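PDB 7CUJ: coiled-coil quantitatively-enriched protein 1, which links telomeres to the meiotic centrosome, facilitates meiotic nuclear reorganization, and is required for telomere length regulation and chromosome segregation. Local coordinates for residues T121-A132 and H159-A170; N229-V239 and D309-E317. All coordinates share one frame; numbering follows the deposited sequence.

Contact 1: residues T121-A132 and H159-A170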
loop_
_atom_site.group_PDB
_atom_site.type_symbol
_atom_site.label_atom_id
_atom_site.label_comp_id
_atom_site.label_asym_id
_atom_site.label_seq_id
_atom_site.Cartn_x
_atom_site.Cartn_y
_atom_site.Cartn_z
ATOM N N THR A 121 -33.306 35.304 -4.650
ATOM C CA THR A 121 -33.375 34.040 -3.932
ATOM C C THR A 121 -32.226 33.136 -4.379
ATOM O O THR A 121 -32.115 32.816 -5.561
ATOM C CB THR A 121 -34.746 33.374 -4.122
ATOM O OG1 THR A 121 -34.915 33.083 -5.511
ATOM C CG2 THR A 121 -35.898 34.230 -3.640
ATOM N N PHE A 122 -31.376 32.734 -3.423
ATOM C CA PHE A 122 -30.265 31.839 -3.709
ATOM C C PHE A 122 -30.708 30.382 -3.628
ATOM O O PHE A 122 -31.529 30.019 -2.790
ATOM C CB PHE A 122 -29.103 32.053 -2.737
ATOM C CG PHE A 122 -28.225 33.239 -3.042
ATOM C CD1 PHE A 122 -27.448 33.276 -4.191
ATOM C CD2 PHE A 122 -28.170 34.315 -2.173
ATOM C CE1 PHE A 122 -26.641 34.371 -4.465
ATOM C CE2 PHE A 122 -27.361 35.408 -2.446
ATOM C CZ PHE A 122 -26.601 35.436 -3.593
ATOM N N PHE A 123 -30.136 29.565 -4.521
ATOM C CA PHE A 123 -30.173 28.115 -4.437
ATOM C C PHE A 123 -28.752 27.605 -4.219
ATOM O O PHE A 123 -27.869 27.875 -5.031
ATOM C CB PHE A 123 -30.714 27.510 -5.735
ATOM C CG PHE A 123 -32.188 27.200 -5.733
ATOM C CD1 PHE A 123 -32.657 25.987 -5.250
ATOM C CD2 PHE A 123 -33.107 28.117 -6.222
ATOM C CE1 PHE A 123 -34.015 25.699 -5.251
ATOM C CE2 PHE A 123 -34.464 27.830 -6.223
ATOM C CZ PHE A 123 -34.915 26.621 -5.738
ATOM N N LEU A 124 -28.543 26.879 -3.115
ATOM C CA LEU A 124 -27.258 26.255 -2.844
ATOM C C LEU A 124 -27.407 24.735 -2.890
ATOM O O LEU A 124 -28.262 24.165 -2.217
ATOM C CB LEU A 124 -26.716 26.735 -1.492
ATOM C CG LEU A 124 -25.334 26.202 -1.111
ATOM C CD1 LEU A 124 -24.474 27.295 -0.501
ATOM C CD2 LEU A 124 -25.437 25.009 -0.169
ATOM N N PHE A 125 -26.555 24.093 -3.697
ATOM C CA PHE A 125 -26.517 22.644 -3.796
ATOM C C PHE A 125 -25.326 22.108 -3.009
ATOM O O PHE A 125 -24.225 22.650 -3.085
ATOM C CB PHE A 125 -26.482 22.201 -5.261
ATOM C CG PHE A 125 -27.815 22.277 -5.959
ATOM C CD1 PHE A 125 -28.250 23.463 -6.532
ATOM C CD2 PHE A 125 -28.640 21.166 -6.036
ATOM C CE1 PHE A 125 -29.482 23.534 -7.168
ATOM C CE2 PHE A 125 -29.867 21.234 -6.679
ATOM C CZ PHE A 125 -30.288 22.420 -7.241
ATOM N N ILE A 126 -25.572 21.034 -2.250
ATOM C CA ILE A 126 -24.557 20.402 -1.423
ATOM C C ILE A 126 -24.825 18.898 -1.410
ATOM O O ILE A 126 -25.973 18.474 -1.294
ATOM C CB ILE A 126 -24.536 21.030 -0.010
ATOM C CG1 ILE A 126 -23.346 20.553 0.828
ATOM C CG2 ILE A 126 -25.861 20.831 0.712
ATOM C CD1 ILE A 126 -23.091 21.391 2.062
ATOM N N SER A 127 -23.761 18.099 -1.546
ATOM C CA SER A 127 -23.909 16.669 -1.771
ATOM C C SER A 127 -23.705 15.886 -0.474
ATOM O O SER A 127 -23.008 14.874 -0.462
ATOM C CB SER A 127 -22.986 16.191 -2.869
ATOM O OG SER A 127 -21.629 16.368 -2.496
ATOM N N ASN A 128 -24.343 16.353 0.605
ATOM C CA ASN A 128 -24.210 15.750 1.922
ATOM C C ASN A 128 -25.351 16.226 2.818
ATOM O O ASN A 128 -25.528 17.428 3.011
ATOM C CB ASN A 128 -22.852 16.072 2.554
ATOM C CG ASN A 128 -22.579 15.231 3.781
ATOM O OD1 ASN A 128 -22.888 15.639 4.898
ATOM N ND2 ASN A 128 -22.026 14.046 3.583
ATOM N N GLN A 129 -26.106 15.270 3.375
ATOM C CA GLN A 129 -27.298 15.576 4.151
ATOM C C GLN A 129 -26.914 16.267 5.458
ATOM O O GLN A 129 -27.489 17.294 5.801
ATOM C CB GLN A 129 -28.133 14.317 4.394
ATOM C CG GLN A 129 -29.443 14.580 5.129
ATOM C CD GLN A 129 -30.374 15.489 4.358
ATOM O OE1 GLN A 129 -30.841 15.152 3.271
ATOM N NE2 GLN A 129 -30.655 16.652 4.921
ATOM N N PHE A 130 -25.934 15.699 6.168
ATOM C CA PHE A 130 -25.516 16.224 7.458
ATOM C C PHE A 130 -25.097 17.687 7.330
ATOM O O PHE A 130 -25.520 18.521 8.128
ATOM C CB PHE A 130 -24.406 15.367 8.076
ATOM C CG PHE A 130 -23.731 16.025 9.254
ATOM C CD1 PHE A 130 -24.402 16.177 10.459
ATOM C CD2 PHE A 130 -22.443 16.528 9.146
ATOM C CE1 PHE A 130 -23.794 16.806 11.535
ATOM C CE2 PHE A 130 -21.835 17.155 10.225
ATOM C CZ PHE A 130 -22.511 17.292 11.416
ATOM N N LEU A 131 -24.263 17.981 6.326
ATOM C CA LEU A 131 -23.711 19.315 6.147
ATOM C C LEU A 131 -24.810 20.292 5.744
ATOM O O LEU A 131 -24.810 21.435 6.192
ATOM C CB LEU A 131 -22.586 19.275 5.110
ATOM C CG LEU A 131 -21.280 18.640 5.586
ATOM C CD1 LEU A 131 -20.276 18.550 4.448
ATOM C CD2 LEU A 131 -20.695 19.415 6.758
ATOM N N ALA A 132 -25.741 19.826 4.901
ATOM C CA ALA A 132 -26.912 20.608 4.531
ATOM C C ALA A 132 -27.630 21.095 5.788
ATOM O O ALA A 132 -27.951 22.275 5.898
ATOM C CB ALA A 132 -27.831 19.790 3.656
ATOM N N HIS A 159 -38.260 32.143 -2.231
ATOM C CA HIS A 159 -38.911 33.034 -1.230
ATOM C C HIS A 159 -37.944 33.376 -0.093
ATOM O O HIS A 159 -37.898 34.529 0.334
ATOM C CB HIS A 159 -40.242 32.438 -0.742
ATOM C CG HIS A 159 -41.231 32.166 -1.826
ATOM N ND1 HIS A 159 -41.798 33.175 -2.585
ATOM C CD2 HIS A 159 -41.773 31.011 -2.269
ATOM C CE1 HIS A 159 -42.638 32.650 -3.456
ATOM N NE2 HIS A 159 -42.641 31.323 -3.280
ATOM N N PRO A 160 -37.168 32.406 0.459
ATOM C CA PRO A 160 -36.119 32.715 1.437
ATOM C C PRO A 160 -34.940 33.480 0.839
ATOM O O PRO A 160 -34.872 33.688 -0.372
ATOM C CB PRO A 160 -35.623 31.339 1.917
ATOM C CG PRO A 160 -36.700 30.365 1.492
ATOM C CD PRO A 160 -37.294 30.958 0.232
ATOM N N ALA A 161 -34.013 33.892 1.713
ATOM C CA ALA A 161 -32.775 34.527 1.291
ATOM C C ALA A 161 -31.863 33.507 0.607
ATOM O O ALA A 161 -31.127 33.867 -0.312
ATOM C CB ALA A 161 -32.106 35.205 2.464
ATOM N N ILE A 162 -31.928 32.238 1.046
ATOM C CA ILE A 162 -31.170 31.149 0.438
ATOM C C ILE A 162 -31.822 29.797 0.750
ATOM O O ILE A 162 -32.044 29.464 1.912
ATOM C CB ILE A 162 -29.673 31.195 0.835
ATOM C CG1 ILE A 162 -28.874 30.042 0.218
ATOM C CG2 ILE A 162 -29.485 31.266 2.344
ATOM C CD1 ILE A 162 -27.379 30.286 0.143
ATOM N N TRP A 163 -32.130 29.030 -0.307
ATOM C CA TRP A 163 -32.477 27.619 -0.203
ATOM C C TRP A 163 -31.196 26.793 -0.083
ATOM O O TRP A 163 -30.228 27.052 -0.800
ATOM C CB TRP A 163 -33.279 27.159 -1.430
ATOM C CG TRP A 163 -34.710 27.603 -1.502
ATOM C CD1 TRP A 163 -35.234 28.514 -2.373
ATOM C CD2 TRP A 163 -35.817 27.126 -0.711
ATOM N NE1 TRP A 163 -36.580 28.651 -2.172
ATOM C CE2 TRP A 163 -36.967 27.815 -1.159
ATOM C CE3 TRP A 163 -35.951 26.202 0.333
ATOM C CZ2 TRP A 163 -38.227 27.606 -0.598
ATOM C CZ3 TRP A 163 -37.197 25.997 0.886
ATOM C CH2 TRP A 163 -38.320 26.690 0.426
ATOM N N ILE A 164 -31.201 25.797 0.816
ATOM C CA ILE A 164 -30.130 24.812 0.914
ATOM C C ILE A 164 -30.660 23.476 0.402
ATOM O O ILE A 164 -31.524 22.869 1.035
ATOM C CB ILE A 164 -29.593 24.681 2.357
ATOM C CG1 ILE A 164 -29.157 26.022 2.956
ATOM C CG2 ILE A 164 -28.489 23.633 2.440
ATOM C CD1 ILE A 164 -28.082 26.743 2.172
ATOM N N CYS A 165 -30.113 23.012 -0.728
ATOM C CA CYS A 165 -30.629 21.833 -1.405
ATOM C C CYS A 165 -29.598 20.706 -1.392
ATOM O O CYS A 165 -28.437 20.903 -1.745
ATOM C CB CYS A 165 -31.018 22.158 -2.842
ATOM S SG CYS A 165 -31.998 20.856 -3.633
ATOM N N VAL A 166 -30.049 19.518 -0.976
ATOM C CA VAL A 166 -29.266 18.299 -1.068
ATOM C C VAL A 166 -29.306 17.833 -2.521
ATOM O O VAL A 166 -30.378 17.755 -3.114
ATOM C CB VAL A 166 -29.797 17.229 -0.092
ATOM C CG1 VAL A 166 -29.301 15.833 -0.433
ATOM C CG2 VAL A 166 -29.467 17.574 1.351
ATOM N N SER A 167 -28.127 17.524 -3.079
ATOM C CA SER A 167 -27.968 17.266 -4.503
ATOM C C SER A 167 -28.807 16.068 -4.951
ATOM O O SER A 167 -29.138 15.954 -6.129
ATOM C CB SER A 167 -26.514 17.111 -4.878
ATOM O OG SER A 167 -25.976 15.904 -4.359
ATOM N N LYS A 168 -29.149 15.191 -4.000
ATOM C CA LYS A 168 -30.003 14.040 -4.249
ATOM C C LYS A 168 -31.404 14.504 -4.655
ATOM O O LYS A 168 -32.052 13.862 -5.479
ATOM C CB LYS A 168 -30.053 13.138 -3.011
ATOM C CG LYS A 168 -30.884 11.869 -3.152
ATOM C CD LYS A 168 -30.974 11.054 -1.879
ATOM C CE LYS A 168 -32.035 9.976 -1.949
ATOM N NZ LYS A 168 -31.975 9.072 -0.777
ATOM N N LYS A 169 -31.850 15.626 -4.076
ATOM C CA LYS A 169 -33.204 16.127 -4.264
ATOM C C LYS A 169 -33.249 17.170 -5.381
ATOM O O LYS A 169 -34.169 17.986 -5.432
ATOM C CB LYS A 169 -33.747 16.696 -2.947
ATOM C CG LYS A 169 -34.020 15.668 -1.857
ATOM C CD LYS A 169 -35.104 16.092 -0.892
ATOM C CE LYS A 169 -35.590 14.953 -0.022
ATOM N NZ LYS A 169 -36.824 15.311 0.717
ATOM N N ALA A 170 -32.266 17.115 -6.289
ATOM C CA ALA A 170 -32.166 18.046 -7.405
ATOM C C ALA A 170 -33.310 17.848 -8.402
ATOM O O ALA A 170 -33.826 18.835 -8.926
ATOM C CB ALA A 170 -30.818 17.927 -8.073
#
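Leu124 and Ile164 sit side by side as a matched pair where strands 121-126 and 162-166 run parallel, their axes approaching to 4.5 Å. The rungs alternate as in a regular parallel ladder: Phe122 O accepts from Trp163 N, Trp163 O from Leu124 N, Leu124 O from Cys165 N, and Cys165 O from Ile126 N. The Cys165 N to Leu124 O bond is 2.6 Å and nearly collinear with the carbonyl, whereas Ser167 N meets Ile126 O from above its plane as the second strand gives way to a 3-10 turn. On the face with Ile162, Leu124 CB lies 3.9 Å from Ile164 CD1. Val166 turns CG2 beside its own backbone N, which presents this methyl to the start of helix 129-141, 3.6 Å from Ala132 CB and 3.4 Å from Gln129 OE1. The Gln129 chain crosses Val166 at about a right angle, and its NE2 is hydrogen-bonded to Asn133 OD1. On the other face Trp163 forms an offset stack with Phe123, centroids 4.9 Å apart and planes at 28°, while Pro160 CG covers the indole 3.7 Å above its plane. With an alanine in place of Phe123, the indole of Trp163 would lose its stacking partner, and a gap would probably open beside it on this face. Farther along, Cys165 CB lies over the Phe125 ring, SG obliquely beside it. In the six-stranded parallel sheet of this α/β domain, strand 121-126 is flanked on its other edge by strand 184-188; Leu135 of helix 129-141 packs on Leu124 and Ile164, and on the opposite face Trp149 meets Trp163 and Phe123 edge-to-face while helix 191-200 brings Val197 to Phe125 and Ala170.

Contact 2: residues N229-V239 and D309-E317; sequences NASFLVNIVGV and DLASLSVAE
Asn235, near the start of helix 232-243, takes up two successive N-H groups, those of Val315 and Ala316 in the loop 309-317 that ends this fragment, on its OD1; the helix itself is led in by an Asx turn at Asn229. This is the close-packed part. CG stands beside the backbone N (chi1 -75°), which carries the amide across to the loop. Val234 CG1 reaches Val315 CG2 at 3.4 Å and Ala316 CB at 3.8 Å, and at the other end Val239 wedges its two methyls against Leu310 and Leu313, CG1 lying 3.8 Å from Leu310 CD1. Phe224 touches Asn235, Val239 and Ser314. Toward the chain end the fit loosens: Asn229 and Glu317 are both poorly ordered, their amide and carboxylate planes 73° apart, and a single weak hydrogen bond joins Asn229 ND2 to Glu317 OE1. The loop also faces the chain of another protein, which takes backbone hydrogen bonds with Val315 and Glu317 and sends a basic side chain to Leu313 O. The two donors on Asn235 OD1 are each 3.0 Å away: Val315 N is tilted 17° from the carbonyl plane, and Ala316 N lies in it.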
loop_
_atom_site.group_PDB
_atom_site.type_symbol
_atom_site.label_atom_id
_atom_site.label_comp_id
_atom_site.label_asym_id
_atom_site.label_seq_id
_atom_site.Cartn_x
_atom_site.Cartn_y
_atom_site.Cartn_z
ATOM N N ASN A 229 -12.328 12.034 -20.926
ATOM C CA ASN A 229 -11.897 10.947 -21.791
ATOM C C ASN A 229 -11.352 9.809 -20.929
ATOM O O ASN A 229 -11.655 9.731 -19.740
ATOM C CB ASN A 229 -10.916 11.437 -22.863
ATOM C CG ASN A 229 -9.690 12.127 -22.298
ATOM O OD1 ASN A 229 -9.237 11.815 -21.199
ATOM N ND2 ASN A 229 -9.141 13.068 -23.048
ATOM N N ALA A 230 -10.536 8.941 -21.543
ATOM C CA ALA A 230 -10.000 7.761 -20.883
ATOM C C ALA A 230 -9.015 8.142 -19.775
ATOM O O ALA A 230 -8.816 7.369 -18.840
ATOM C CB ALA A 230 -9.374 6.844 -21.906
ATOM N N SER A 231 -8.418 9.338 -19.872
ATOM C CA SER A 231 -7.346 9.740 -18.973
ATOM C C SER A 231 -7.854 10.677 -17.875
ATOM O O SER A 231 -7.052 11.281 -17.162
ATOM C CB SER A 231 -6.204 10.362 -19.740
ATOM O OG SER A 231 -6.568 11.642 -20.241
ATOM N N PHE A 232 -9.182 10.774 -17.726
ATOM C CA PHE A 232 -9.782 11.738 -16.813
ATOM C C PHE A 232 -9.489 11.378 -15.357
ATOM O O PHE A 232 -8.994 12.212 -14.600
ATOM C CB PHE A 232 -11.283 11.903 -17.075
ATOM C CG PHE A 232 -11.980 12.789 -16.073
ATOM C CD1 PHE A 232 -11.732 14.153 -16.039
ATOM C CD2 PHE A 232 -12.865 12.256 -15.147
ATOM C CE1 PHE A 232 -12.362 14.968 -15.110
ATOM C CE2 PHE A 232 -13.495 13.072 -14.218
ATOM C CZ PHE A 232 -13.242 14.425 -14.199
ATOM N N LEU A 233 -9.813 10.139 -14.967
ATOM C CA LEU A 233 -9.622 9.690 -13.595
ATOM C C LEU A 233 -8.138 9.729 -13.241
ATOM O O LEU A 233 -7.768 10.202 -12.169
ATOM C CB LEU A 233 -10.198 8.279 -13.422
ATOM C CG LEU A 233 -11.723 8.169 -13.491
ATOM C CD1 LEU A 233 -12.167 6.730 -13.282
ATOM C CD2 LEU A 233 -12.390 9.080 -12.470
ATOM N N VAL A 234 -7.299 9.259 -14.170
ATOM C CA VAL A 234 -5.864 9.148 -13.951
ATOM C C VAL A 234 -5.276 10.524 -13.634
ATOM O O VAL A 234 -4.475 10.654 -12.709
ATOM C CB VAL A 234 -5.170 8.439 -15.134
ATOM C CG1 VAL A 234 -3.673 8.700 -15.189
ATOM C CG2 VAL A 234 -5.441 6.940 -15.124
ATOM N N ASN A 235 -5.716 11.549 -14.376
ATOM C CA ASN A 235 -5.147 12.887 -14.282
ATOM C C ASN A 235 -5.544 13.580 -12.979
ATOM O O ASN A 235 -4.690 14.183 -12.332
ATOM C CB ASN A 235 -5.447 13.727 -15.525
ATOM C CG ASN A 235 -4.595 13.334 -16.714
ATOM O OD1 ASN A 235 -3.401 13.077 -16.571
ATOM N ND2 ASN A 235 -5.197 13.292 -17.893
ATOM N N ILE A 236 -6.828 13.493 -12.599
ATOM C CA ILE A 236 -7.313 14.160 -11.397
ATOM C C ILE A 236 -6.702 13.525 -10.147
ATOM O O ILE A 236 -6.486 14.221 -9.154
ATOM C CB ILE A 236 -8.857 14.244 -11.329
ATOM C CG1 ILE A 236 -9.520 12.872 -11.161
ATOM C CG2 ILE A 236 -9.420 15.013 -12.518
ATOM C CD1 ILE A 236 -11.006 12.931 -10.872
ATOM N N VAL A 237 -6.422 12.216 -10.205
ATOM C CA VAL A 237 -5.782 11.519 -9.098
ATOM C C VAL A 237 -4.315 11.935 -9.033
ATOM O O VAL A 237 -3.807 12.261 -7.961
ATOM C CB VAL A 237 -5.931 9.988 -9.205
ATOM C CG1 VAL A 237 -5.047 9.262 -8.200
ATOM C CG2 VAL A 237 -7.378 9.550 -9.052
ATOM N N GLY A 238 -3.652 11.921 -10.197
ATOM C CA GLY A 238 -2.241 12.252 -10.310
ATOM C C GLY A 238 -1.937 13.647 -9.772
ATOM O O GLY A 238 -1.003 13.822 -8.990
ATOM N N VAL A 239 -2.752 14.626 -10.189
ATOM C CA VAL A 239 -2.558 16.022 -9.830
ATOM C C VAL A 239 -2.720 16.168 -8.319
ATOM O O VAL A 239 -1.881 16.774 -7.654
ATOM C CB VAL A 239 -3.510 16.950 -10.616
ATOM C CG1 VAL A 239 -3.570 18.357 -10.040
ATOM C CG2 VAL A 239 -3.163 17.005 -12.096
ATOM N N ASP A 309 -4.329 26.961 -13.753
ATOM C CA ASP A 309 -4.413 25.755 -14.562
ATOM C C ASP A 309 -3.386 24.739 -14.070
ATOM O O ASP A 309 -2.229 25.087 -13.846
ATOM C CB ASP A 309 -4.227 26.074 -16.049
ATOM C CG ASP A 309 -4.599 24.936 -16.987
ATOM O OD1 ASP A 309 -4.964 23.847 -16.492
ATOM O OD2 ASP A 309 -4.528 25.148 -18.211
ATOM N N LEU A 310 -3.820 23.479 -13.929
ATOM C CA LEU A 310 -2.978 22.428 -13.376
ATOM C C LEU A 310 -2.658 21.371 -14.433
ATOM O O LEU A 310 -2.212 20.276 -14.092
ATOM C CB LEU A 310 -3.686 21.785 -12.178
ATOM C CG LEU A 310 -4.041 22.711 -11.015
ATOM C CD1 LEU A 310 -4.893 21.972 -9.991
ATOM C CD2 LEU A 310 -2.793 23.286 -10.360
ATOM N N ALA A 311 -2.866 21.712 -15.712
ATOM C CA ALA A 311 -2.726 20.769 -16.813
ATOM C C ALA A 311 -1.285 20.281 -16.946
ATOM O O ALA A 311 -1.057 19.171 -17.423
ATOM C CB ALA A 311 -3.224 21.387 -18.099
ATOM N N SER A 312 -0.324 21.115 -16.524
ATOM C CA SER A 312 1.092 20.784 -16.588
ATOM C C SER A 312 1.437 19.674 -15.596
ATOM O O SER A 312 2.451 18.995 -15.754
ATOM C CB SER A 312 1.957 22.005 -16.377
ATOM O OG SER A 312 1.787 22.528 -15.067
ATOM N N LEU A 313 0.583 19.497 -14.580
ATOM C CA LEU A 313 0.774 18.468 -13.570
ATOM C C LEU A 313 0.046 17.184 -13.968
ATOM O O LEU A 313 -0.120 16.298 -13.133
ATOM C CB LEU A 313 0.256 18.969 -12.215
ATOM C CG LEU A 313 1.069 20.056 -11.510
ATOM C CD1 LEU A 313 0.444 20.390 -10.164
ATOM C CD2 LEU A 313 2.519 19.629 -11.322
ATOM N N SER A 314 -0.386 17.078 -15.232
ATOM C CA SER A 314 -1.046 15.866 -15.703
ATOM C C SER A 314 -0.044 14.716 -15.787
ATOM O O SER A 314 1.158 14.950 -15.895
ATOM C CB SER A 314 -1.736 16.088 -17.023
ATOM O OG SER A 314 -0.793 16.139 -18.080
ATOM N N VAL A 315 -0.550 13.475 -15.754
ATOM C CA VAL A 315 0.311 12.298 -15.749
ATOM C C VAL A 315 0.083 11.434 -16.992
ATOM O O VAL A 315 0.840 10.492 -17.216
ATOM C CB VAL A 315 0.178 11.467 -14.455
ATOM C CG1 VAL A 315 0.642 12.222 -13.219
ATOM C CG2 VAL A 315 -1.226 10.918 -14.255
ATOM N N ALA A 316 -0.950 11.739 -17.791
ATOM C CA ALA A 316 -1.294 10.884 -18.921
ATOM C C ALA A 316 -1.831 11.688 -20.105
ATOM O O ALA A 316 -2.219 12.844 -19.953
ATOM C CB ALA A 316 -2.263 9.809 -18.489
ATOM N N GLU A 317 -1.851 11.033 -21.279
ATOM C CA GLU A 317 -2.283 11.591 -22.554
ATOM C C GLU A 317 -1.351 12.740 -22.959
ATOM O O GLU A 317 -0.576 12.536 -23.916
ATOM C CB GLU A 317 -3.753 12.023 -22.517
ATOM C CG GLU A 317 -4.395 12.108 -23.893
ATOM C CD GLU A 317 -5.841 12.579 -23.914
ATOM O OE1 GLU A 317 -6.085 13.761 -23.596
ATOM O OE2 GLU A 317 -6.721 11.760 -24.246
#

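Overall arrangement
Contacts 1 and 2 lie on opposite sides of the chain's centre, 13 Å and 20 Å from it, with their own centres 30 Å apart. They do not touch, the nearest atoms being about 14 Å apart, and they follow in series: 159-170 closes the first pairing before 229-239 opens the second. They differ in kind. Contact 1 builds the parallel sheet from inside this α/β part of the longer telomere protein, and no other chain of the assembly reaches it, whereas contact 2 joins the closing loop 309-317 of this fragment to helix 232-243 beside another protein, as would suit an adaptor surface. Contact 1 is thus internal architecture, while contact 2 also borders an interface.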